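Local atomic coordinates of B12-binding domain-containing protein (Kitasatospora setae, PDB entry 6WTE), a protein that binds cobalamin and a [4Fe-4S] cluster and acts as TsrM, a radical S-adenosylmethionine methyltransferase that works by non-radical catalysis. Residues 244-249 with 278-283; 255-260 with 298-303; 373-378 with 546-551. One frame throughout, in Å; residues are numbered along the deposited sequence. Where two conformers were deposited one is given.

Interaction 1 of 3, residues 244-249 with 278-283; sequences YGQREL and IAHAKN. With EDO (1,2-ethanediol), chain G.
H280 holds CG anti to its backbone N (chi1 -174°), so that CG leaves helix 278-294 on the side of residues 246-249, while Q246 and L249, across the contact, each set CG anti to the carbonyl carbon and beside the backbone N. The ring is clasped on both faces. L249 CD2 sits over one, 3.8 Å from the ring centroid in a CH-pi contact; the other carries the aliphatic part of Q246, whose CB makes an off-centre CH-pi contact. The amide of Q246 is turned 36° from the imidazole, and its OE1 comes 3.6 Å from H280 CD2. At the ring edge, H280 NE2 donates to R247 O at 2.9 Å, nearly straight (167°) and in the ring plane. In the barrel of the radical SAM core this ties the short strand 245-246, antiparallel to strand 224-225, and the first turn of helix 249-261, with E248 at its N-cap position, to the next helix along. An alanine in place of H280 would probably leave R247 O without this donor and open a gap between Q246 and L249. Farther along the helix, L249 CD1 meets N283 CB at 3.6 Å. One water accepts from H280 N and, weakly, from Q246 NE2, which also bonds S277 OG. The R247 guanidinium has its partners outside the contact, L222 O and E255.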
loop_
_atom_site.group_PDB
_atom_site.type_symbol
_atom_site.label_atom_id
_atom_site.label_comp_id
_atom_site.label_asym_id
_atom_site.label_seq_id
_atom_site.Cartn_x
_atom_site.Cartn_y
_atom_site.Cartn_z
ATOM N N TYR A 244 4.941 -16.363 1.968
ATOM C CA TYR A 244 3.682 -16.148 2.671
ATOM C C TYR A 244 3.831 -16.490 4.147
ATOM O O TYR A 244 4.189 -17.617 4.504
ATOM C CB TYR A 244 2.562 -16.956 2.015
ATOM C CG TYR A 244 2.347 -16.472 0.605
ATOM C CD1 TYR A 244 1.830 -15.208 0.368
ATOM C CD2 TYR A 244 2.722 -17.246 -0.486
ATOM C CE1 TYR A 244 1.664 -14.736 -0.914
ATOM C CE2 TYR A 244 2.556 -16.782 -1.781
ATOM C CZ TYR A 244 2.033 -15.519 -1.983
ATOM O OH TYR A 244 1.863 -15.032 -3.259
ATOM N N GLY A 245 3.580 -15.499 4.996
ATOM C CA GLY A 245 3.375 -15.732 6.411
ATOM C C GLY A 245 1.880 -15.795 6.650
ATOM O O GLY A 245 1.230 -14.757 6.776
ATOM N N GLN A 246 1.324 -17.006 6.663
ATOM C CA GLN A 246 -0.119 -17.192 6.744
ATOM C C GLN A 246 -0.581 -17.096 8.189
ATOM O O GLN A 246 -0.011 -17.739 9.074
ATOM C CB GLN A 246 -0.514 -18.555 6.172
ATOM C CG GLN A 246 -0.160 -18.767 4.712
ATOM C CD GLN A 246 -0.518 -20.160 4.229
ATOM O OE1 GLN A 246 -0.823 -21.046 5.027
ATOM N NE2 GLN A 246 -0.479 -20.361 2.917
ATOM N N ARG A 247 -1.630 -16.316 8.424
ATOM C CA ARG A 247 -2.209 -16.251 9.755
ATOM C C ARG A 247 -3.093 -17.463 10.008
ATOM O O ARG A 247 -3.684 -18.037 9.083
ATOM C CB ARG A 247 -3.032 -14.978 9.937
ATOM C CG ARG A 247 -2.263 -13.684 9.784
ATOM C CD ARG A 247 -3.190 -12.508 10.030
ATOM N NE ARG A 247 -3.721 -12.526 11.395
ATOM C CZ ARG A 247 -4.765 -11.814 11.808
ATOM N NH1 ARG A 247 -5.405 -11.014 10.965
ATOM N NH2 ARG A 247 -5.168 -11.899 13.071
ATOM N N GLU A 248 -3.187 -17.844 11.279
ATOM C CA GLU A 248 -4.113 -18.895 11.686
ATOM C C GLU A 248 -5.526 -18.553 11.239
ATOM O O GLU A 248 -6.017 -17.449 11.487
ATOM C CB GLU A 248 -4.075 -19.070 13.208
ATOM C CG GLU A 248 -2.776 -19.625 13.786
ATOM C CD GLU A 248 -2.573 -21.116 13.532
ATOM O OE1 GLU A 248 -2.823 -21.595 12.406
ATOM O OE2 GLU A 248 -2.159 -21.817 14.479
ATOM N N LEU A 249 -6.177 -19.508 10.575
ATOM C CA LEU A 249 -7.500 -19.251 10.015
ATOM C C LEU A 249 -8.477 -18.813 11.098
ATOM O O LEU A 249 -9.228 -17.849 10.913
ATOM C CB LEU A 249 -8.011 -20.505 9.308
ATOM C CG LEU A 249 -7.164 -20.973 8.122
ATOM C CD1 LEU A 249 -7.557 -22.391 7.733
ATOM C CD2 LEU A 249 -7.323 -20.030 6.948
ATOM N N ILE A 278 -3.651 -19.868 -2.689
ATOM C CA ILE A 278 -5.095 -19.994 -2.860
ATOM C C ILE A 278 -5.704 -20.949 -1.843
ATOM O O ILE A 278 -6.864 -20.776 -1.440
ATOM C CB ILE A 278 -5.412 -20.433 -4.305
ATOM C CG1 ILE A 278 -6.928 -20.539 -4.526
ATOM C CG2 ILE A 278 -4.731 -21.753 -4.625
ATOM C CD1 ILE A 278 -7.661 -19.204 -4.517
ATOM N N ALA A 279 -4.960 -21.967 -1.411
ATOM C CA ALA A 279 -5.536 -22.933 -0.482
ATOM C C ALA A 279 -5.907 -22.265 0.836
ATOM O O ALA A 279 -6.957 -22.562 1.418
ATOM C CB ALA A 279 -4.565 -24.093 -0.254
ATOM N N HIS A 280 -5.059 -21.347 1.312
ATOM C CA HIS A 280 -5.369 -20.588 2.519
ATOM C C HIS A 280 -6.602 -19.712 2.322
ATOM O O HIS A 280 -7.467 -19.636 3.202
ATOM C CB HIS A 280 -4.157 -19.736 2.902
ATOM C CG HIS A 280 -4.300 -19.015 4.205
ATOM N ND1 HIS A 280 -4.730 -17.708 4.285
ATOM C CD2 HIS A 280 -4.022 -19.399 5.473
ATOM C CE1 HIS A 280 -4.734 -17.326 5.550
ATOM N NE2 HIS A 280 -4.305 -18.333 6.291
ATOM N N ALA A 281 -6.704 -19.049 1.168
ATOM C CA ALA A 281 -7.858 -18.199 0.904
ATOM C C ALA A 281 -9.147 -19.012 0.903
ATOM O O ALA A 281 -10.149 -18.611 1.508
ATOM C CB ALA A 281 -7.681 -17.473 -0.430
ATOM N N LYS A 282 -9.135 -20.165 0.226
ATOM C CA LYS A 282 -10.329 -21.003 0.184
ATOM C C LYS A 282 -10.669 -21.562 1.561
ATOM O O LYS A 282 -11.844 -21.627 1.933
ATOM C CB LYS A 282 -10.153 -22.131 -0.828
ATOM C CG LYS A 282 -10.261 -21.654 -2.263
ATOM C CD LYS A 282 -10.098 -22.802 -3.246
ATOM C CE LYS A 282 -10.453 -22.363 -4.655
ATOM N NZ LYS A 282 -10.345 -23.499 -5.625
ATOM N N ASN A 283 -9.659 -21.965 2.339
ATOM C CA ASN A 283 -9.931 -22.429 3.697
ATOM C C ASN A 283 -10.518 -21.314 4.555
ATOM O O ASN A 283 -11.401 -21.557 5.393
ATOM C CB ASN A 283 -8.648 -22.963 4.339
ATOM C CG ASN A 283 -8.272 -24.340 3.838
ATOM O OD1 ASN A 283 -9.120 -25.092 3.360
ATOM N ND2 ASN A 283 -6.991 -24.681 3.952
HETATM C C1 EDO G . -1.624 -19.941 -6.019
HETATM O O1 EDO G . -1.659 -20.479 -4.693
HETATM C C2 EDO G . -0.233 -19.367 -6.278
HETATM O O2 EDO G . 0.075 -18.383 -5.278
HETATM O O HOH W 1 -2.165 -21.664 0.464
#

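Interaction 2 of 3, residues 255-260 with 298-303; sequences EMESLA and NPLNRL
L300 CD2 rests on the backbone of M256 and E257, 3.8 Å from E257 N, where helix 249-261 meets the 3-10 turn 299-301 that leads into strand 304-309. In the beta/alpha barrel of the radical SAM core, this joins the helix ahead of strand 266-269 to the loop after helix 278-294. The tight, buried side is apolar. A260 CB fits against P299, 3.7 Å from P299 CB, with L300 CD2 more distant. M256, bent at chi3, turns its CE to within 3.8 Å of L303 CD2, and I288 of helix 278-294 touches both residues. Toward the partly exposed E257 the contact is looser and polar, with the buried N298 facing it. The E257 side chain crosses that of N298 at about a right angle, and their carboxylate and amide planes stand 69° apart. N298 ND2 gives one hydrogen bond of 3.1 Å to E257 OE1, reaching it from well above the carboxylate plane. The same oxygen forms a salt bridge with R291, a pairing that would be expected to favour the charged carboxylate. The other atom of the same amide, N298 OD1, closes an Asx turn by accepting from L300 N at 2.9 Å, on a lone pair. The backbone O of N298 in turn receives two donors of N301, the backbone N at 2.9 Å and the side-chain ND2 at 3.1 Å.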
loop_
_atom_site.group_PDB
_atom_site.type_symbol
_atom_site.label_atom_id
_atom_site.label_comp_id
_atom_site.label_asym_id
_atom_site.label_seq_id
_atom_site.Cartn_x
_atom_site.Cartn_y
_atom_site.Cartn_z
ATOM N N GLU A 255 -11.073 -12.133 14.200
ATOM C CA GLU A 255 -10.908 -10.693 14.028
ATOM C C GLU A 255 -12.007 -10.100 13.155
ATOM O O GLU A 255 -12.557 -9.038 13.477
ATOM C CB GLU A 255 -9.537 -10.406 13.424
ATOM C CG GLU A 255 -9.223 -8.935 13.259
ATOM C CD GLU A 255 -7.777 -8.716 12.856
ATOM O OE1 GLU A 255 -6.969 -9.643 13.069
ATOM O OE2 GLU A 255 -7.455 -7.633 12.332
ATOM N N MET A 256 -12.323 -10.761 12.035
ATOM C CA MET A 256 -13.415 -10.300 11.185
ATOM C C MET A 256 -14.730 -10.297 11.944
ATOM O O MET A 256 -15.544 -9.382 11.784
ATOM C CB MET A 256 -13.530 -11.183 9.944
ATOM C CG MET A 256 -12.291 -11.160 9.081
ATOM S SD MET A 256 -12.396 -12.317 7.708
ATOM C CE MET A 256 -13.583 -11.479 6.656
ATOM N N GLU A 257 -14.953 -11.319 12.774
ATOM C CA GLU A 257 -16.177 -11.377 13.561
ATOM C C GLU A 257 -16.231 -10.227 14.556
ATOM O O GLU A 257 -17.291 -9.626 14.760
ATOM C CB GLU A 257 -16.271 -12.725 14.280
ATOM C CG GLU A 257 -17.634 -13.028 14.874
ATOM C CD GLU A 257 -17.700 -14.412 15.483
ATOM O OE1 GLU A 257 -17.268 -15.381 14.820
ATOM O OE2 GLU A 257 -18.187 -14.534 16.624
ATOM N N SER A 258 -15.086 -9.894 15.165
ATOM C CA SER A 258 -15.030 -8.774 16.102
ATOM C C SER A 258 -15.346 -7.458 15.408
ATOM O O SER A 258 -16.082 -6.623 15.948
ATOM C CB SER A 258 -13.652 -8.705 16.760
ATOM O OG SER A 258 -13.596 -7.628 17.685
ATOM N N LEU A 259 -14.800 -7.253 14.207
ATOM C CA LEU A 259 -15.154 -6.075 13.421
ATOM C C LEU A 259 -16.654 -6.034 13.145
ATOM O O LEU A 259 -17.316 -5.017 13.386
ATOM C CB LEU A 259 -14.370 -6.072 12.111
ATOM C CG LEU A 259 -12.867 -5.821 12.237
ATOM C CD1 LEU A 259 -12.169 -5.970 10.888
ATOM C CD2 LEU A 259 -12.635 -4.434 12.827
ATOM N N ALA A 260 -17.213 -7.148 12.661
ATOM C CA ALA A 260 -18.630 -7.169 12.314
ATOM C C ALA A 260 -19.509 -6.928 13.532
ATOM O O ALA A 260 -20.576 -6.314 13.415
ATOM C CB ALA A 260 -18.997 -8.499 11.659
ATOM N N ASN A 298 -24.599 -14.764 14.378
ATOM C CA ASN A 298 -23.206 -14.404 14.170
ATOM C C ASN A 298 -23.146 -13.187 13.252
ATOM O O ASN A 298 -23.739 -13.211 12.161
ATOM C CB ASN A 298 -22.428 -15.579 13.579
ATOM C CG ASN A 298 -20.926 -15.335 13.557
ATOM O OD1 ASN A 298 -20.459 -14.308 13.070
ATOM N ND2 ASN A 298 -20.166 -16.276 14.105
ATOM N N PRO A 299 -22.477 -12.104 13.660
ATOM C CA PRO A 299 -22.496 -10.874 12.852
ATOM C C PRO A 299 -21.835 -11.024 11.499
ATOM O O PRO A 299 -22.024 -10.151 10.642
ATOM C CB PRO A 299 -21.741 -9.863 13.730
ATOM C CG PRO A 299 -20.856 -10.705 14.583
ATOM C CD PRO A 299 -21.648 -11.953 14.870
ATOM N N LEU A 300 -21.059 -12.088 11.283
ATOM C CA LEU A 300 -20.533 -12.372 9.953
ATOM C C LEU A 300 -21.636 -12.618 8.935
ATOM O O LEU A 300 -21.356 -12.607 7.731
ATOM C CB LEU A 300 -19.603 -13.583 10.001
ATOM C CG LEU A 300 -18.280 -13.404 10.745
ATOM C CD1 LEU A 300 -17.546 -14.727 10.847
ATOM C CD2 LEU A 300 -17.415 -12.365 10.061
ATOM N N ASN A 301 -22.875 -12.844 9.375
ATOM C CA ASN A 301 -23.964 -12.979 8.423
ATOM C C ASN A 301 -24.289 -11.674 7.708
ATOM O O ASN A 301 -25.017 -11.701 6.711
ATOM C CB ASN A 301 -25.203 -13.534 9.119
ATOM C CG ASN A 301 -25.142 -15.038 9.266
ATOM O OD1 ASN A 301 -25.302 -15.768 8.288
ATOM N ND2 ASN A 301 -24.903 -15.510 10.484
ATOM N N ARG A 302 -23.763 -10.543 8.175
ATOM C CA ARG A 302 -23.903 -9.275 7.471
ATOM C C ARG A 302 -22.584 -8.809 6.859
ATOM O O ARG A 302 -22.479 -7.654 6.434
ATOM C CB ARG A 302 -24.469 -8.210 8.417
ATOM C CG ARG A 302 -25.877 -8.541 8.922
ATOM C CD ARG A 302 -26.452 -7.454 9.828
ATOM N NE ARG A 302 -25.653 -7.265 11.032
ATOM C CZ ARG A 302 -25.698 -8.064 12.095
ATOM N NH1 ARG A 302 -26.505 -9.118 12.106
ATOM N NH2 ARG A 302 -24.931 -7.812 13.147
ATOM N N LEU A 303 -21.585 -9.689 6.785
ATOM C CA LEU A 303 -20.289 -9.324 6.220
ATOM C C LEU A 303 -20.416 -8.921 4.756
ATOM O O LEU A 303 -21.157 -9.533 3.985
ATOM C CB LEU A 303 -19.315 -10.495 6.349
ATOM C CG LEU A 303 -17.973 -10.362 5.622
ATOM C CD1 LEU A 303 -17.116 -9.280 6.274
ATOM C CD2 LEU A 303 -17.239 -11.700 5.595
#

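Interaction 3 of 3, residues 373-378 with 546-551; sequences LTMVEA and AFWSHW
The CA atoms of L373 and S549 lie 7.1 Å apart and those of M375 and W548 7.6 Å, a spacing that leaves room for side chains between strand 373-378 and the 3-10 turn 547-549, with no hydrogen bond across. The contact turns on the indole of W548. Its CG takes the crowded position between backbone N and carbonyl carbon (chi1 62°), and the ring lies against the strand. M375 lies over one face. Its CB sits almost on the normal of the six-membered ring, 3.7 Å from the centroid, in a well-centred CH-pi contact. With CG anti to the backbone N (chi1 176°) and the chain extended beyond it, the same side chain carries on across the indole, and SD arrives over the five-membered ring, 3.9 Å from that centroid. This is a Met-aromatic contact, with W548 CG the ring atom nearest to SD. The far end of the indole reaches the strand backbone: W548 CZ3 lies 3.6 Å from T374 C, and L373 CB approaches the same CZ3 obliquely. Beyond the ring, L373 CD1 packs on S549 CB at 3.7 Å. The turn itself is pinned by A546 O, which accepts from both S549 N and S549 OG, the hydroxyl at 2.7 Å. W548 comes about 7 Å from the bound cobalamin, side chain to ligand, and about as near to the side chain of L218, a cobalamin-binding residue. Strand 373-380 runs parallel between strands 327-335 and 404-412 of the radical SAM barrel. V404 and M515, from strands 404-412 and 514-515, touch both M375 and W548, and the turn bridges helix 533-540 to the C-terminal helix 554-566.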
loop_
_atom_site.group_PDB
_atom_site.type_symbol
_atom_site.label_atom_id
_atom_site.label_comp_id
_atom_site.label_asym_id
_atom_site.label_seq_id
_atom_site.Cartn_x
_atom_site.Cartn_y
_atom_site.Cartn_z
ATOM N N LEU A 373 -19.581 -7.469 -7.770
ATOM C CA LEU A 373 -19.083 -6.355 -8.558
ATOM C C LEU A 373 -17.598 -6.551 -8.864
ATOM O O LEU A 373 -16.875 -7.266 -8.160
ATOM C CB LEU A 373 -19.300 -5.033 -7.813
ATOM C CG LEU A 373 -20.711 -4.803 -7.249
ATOM C CD1 LEU A 373 -20.758 -3.559 -6.383
ATOM C CD2 LEU A 373 -21.710 -4.691 -8.370
ATOM N N THR A 374 -17.150 -5.922 -9.946
ATOM C CA THR A 374 -15.786 -6.093 -10.430
ATOM C C THR A 374 -15.162 -4.754 -10.778
ATOM O O THR A 374 -15.796 -3.911 -11.423
ATOM C CB THR A 374 -15.751 -6.985 -11.672
ATOM O OG1 THR A 374 -16.727 -6.517 -12.610
ATOM C CG2 THR A 374 -16.060 -8.426 -11.305
ATOM N N MET A 375 -13.907 -4.573 -10.377
ATOM C CA MET A 375 -13.096 -3.464 -10.852
ATOM C C MET A 375 -11.839 -4.025 -11.501
ATOM O O MET A 375 -11.046 -4.701 -10.837
ATOM C CB MET A 375 -12.723 -2.511 -9.723
ATOM C CG MET A 375 -11.813 -1.422 -10.210
ATOM S SD MET A 375 -11.976 0.048 -9.223
ATOM C CE MET A 375 -10.728 1.081 -9.994
ATOM N N VAL A 376 -11.663 -3.748 -12.790
ATOM C CA VAL A 376 -10.500 -4.209 -13.546
ATOM C C VAL A 376 -9.546 -3.039 -13.735
ATOM O O VAL A 376 -9.951 -1.969 -14.209
ATOM C CB VAL A 376 -10.918 -4.802 -14.901
ATOM C CG1 VAL A 376 -9.689 -5.223 -15.708
ATOM C CG2 VAL A 376 -11.847 -5.983 -14.693
ATOM N N GLU A 377 -8.272 -3.252 -13.401
ATOM C CA GLU A 377 -7.258 -2.206 -13.430
ATOM C C GLU A 377 -6.277 -2.440 -14.572
ATOM O O GLU A 377 -5.873 -3.576 -14.832
ATOM C CB GLU A 377 -6.489 -2.153 -12.109
ATOM C CG GLU A 377 -7.381 -2.041 -10.894
ATOM C CD GLU A 377 -7.444 -0.637 -10.348
ATOM O OE1 GLU A 377 -7.224 0.323 -11.124
ATOM O OE2 GLU A 377 -7.716 -0.494 -9.138
ATOM N N ALA A 378 -5.917 -1.358 -15.261
ATOM C CA ALA A 378 -4.883 -1.367 -16.284
ATOM C C ALA A 378 -3.814 -0.333 -15.950
ATOM O O ALA A 378 -4.103 0.717 -15.370
ATOM C CB ALA A 378 -5.469 -1.068 -17.666
ATOM N N ALA A 546 -16.964 -0.325 -0.794
ATOM C CA ALA A 546 -15.863 0.337 -1.477
ATOM C C ALA A 546 -16.380 1.510 -2.299
ATOM O O ALA A 546 -17.476 1.468 -2.861
ATOM C CB ALA A 546 -15.113 -0.655 -2.374
ATOM N N PHE A 547 -15.575 2.567 -2.348
ATOM C CA PHE A 547 -15.961 3.759 -3.094
ATOM C C PHE A 547 -16.322 3.424 -4.534
ATOM O O PHE A 547 -17.324 3.930 -5.056
ATOM C CB PHE A 547 -14.836 4.794 -3.054
ATOM C CG PHE A 547 -14.690 5.483 -1.726
ATOM C CD1 PHE A 547 -15.706 5.428 -0.781
ATOM C CD2 PHE A 547 -13.538 6.187 -1.425
ATOM C CE1 PHE A 547 -15.570 6.062 0.440
ATOM C CE2 PHE A 547 -13.396 6.824 -0.206
ATOM C CZ PHE A 547 -14.412 6.761 0.728
ATOM N N TRP A 548 -15.550 2.551 -5.181
ATOM C CA TRP A 548 -15.799 2.264 -6.588
ATOM C C TRP A 548 -17.111 1.525 -6.822
ATOM O O TRP A 548 -17.623 1.549 -7.947
ATOM C CB TRP A 548 -14.624 1.489 -7.187
ATOM C CG TRP A 548 -14.336 0.133 -6.590
ATOM C CD1 TRP A 548 -13.415 -0.162 -5.627
ATOM C CD2 TRP A 548 -14.935 -1.113 -6.965
ATOM N NE1 TRP A 548 -13.415 -1.510 -5.364
ATOM C CE2 TRP A 548 -14.339 -2.117 -6.175
ATOM C CE3 TRP A 548 -15.918 -1.478 -7.896
ATOM C CZ2 TRP A 548 -14.698 -3.458 -6.278
ATOM C CZ3 TRP A 548 -16.277 -2.808 -7.995
ATOM C CH2 TRP A 548 -15.668 -3.784 -7.193
ATOM N N SER A 549 -17.688 0.901 -5.790
ATOM C CA SER A 549 -18.977 0.238 -5.965
ATOM C C SER A 549 -20.117 1.219 -6.200
ATOM O O SER A 549 -21.211 0.793 -6.584
ATOM C CB SER A 549 -19.298 -0.636 -4.747
ATOM O OG SER A 549 -19.706 0.141 -3.629
ATOM N N HIS A 550 -19.894 2.511 -5.966
ATOM C CA HIS A 550 -20.898 3.540 -6.202
ATOM C C HIS A 550 -20.486 4.506 -7.305
ATOM O O HIS A 550 -21.136 5.540 -7.488
ATOM C CB HIS A 550 -21.175 4.296 -4.900
ATOM C CG HIS A 550 -21.612 3.403 -3.782
ATOM N ND1 HIS A 550 -22.737 2.612 -3.864
ATOM C CD2 HIS A 550 -21.062 3.156 -2.570
ATOM C CE1 HIS A 550 -22.868 1.921 -2.745
ATOM N NE2 HIS A 550 -21.865 2.233 -1.942
ATOM N N TRP A 551 -19.430 4.182 -8.052
ATOM C CA TRP A 551 -18.940 5.080 -9.093
ATOM C C TRP A 551 -19.947 5.222 -10.233
ATOM O O TRP A 551 -20.240 6.339 -10.678
ATOM C CB TRP A 551 -17.591 4.565 -9.604
ATOM C CG TRP A 551 -16.870 5.491 -10.539
ATOM C CD1 TRP A 551 -16.652 5.297 -11.872
ATOM C CD2 TRP A 551 -16.263 6.748 -10.211
ATOM N NE1 TRP A 551 -15.945 6.358 -12.396
ATOM C CE2 TRP A 551 -15.694 7.261 -11.397
ATOM C CE3 TRP A 551 -16.142 7.489 -9.030
ATOM C CZ2 TRP A 551 -15.025 8.483 -11.437
ATOM C CZ3 TRP A 551 -15.471 8.703 -9.071
ATOM C CH2 TRP A 551 -14.927 9.188 -10.269
#

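Interactions 1 and 2 share elements: helix 249-261 begins at the end of 244-249 and carries 255-260, while helix 278-294 holds 278-283 and leads to the loop with 298-303. Their segments alternate along the chain, and the salt bridge from R247 NH2 to E255 OE1 joins them directly. Interaction 3 touches neither; it brings a barrel strand against a turn from the C-terminal part, 168 residues on. Interaction 2 is the most buried, apolar on its buried side and polar toward E257. Interactions 1 and 3, both partly buried, each centre on an aromatic ring, but the imidazole is gripped by a hydrogen bond as well as packing, the indole, across this contact, by packing without a hydrogen bond.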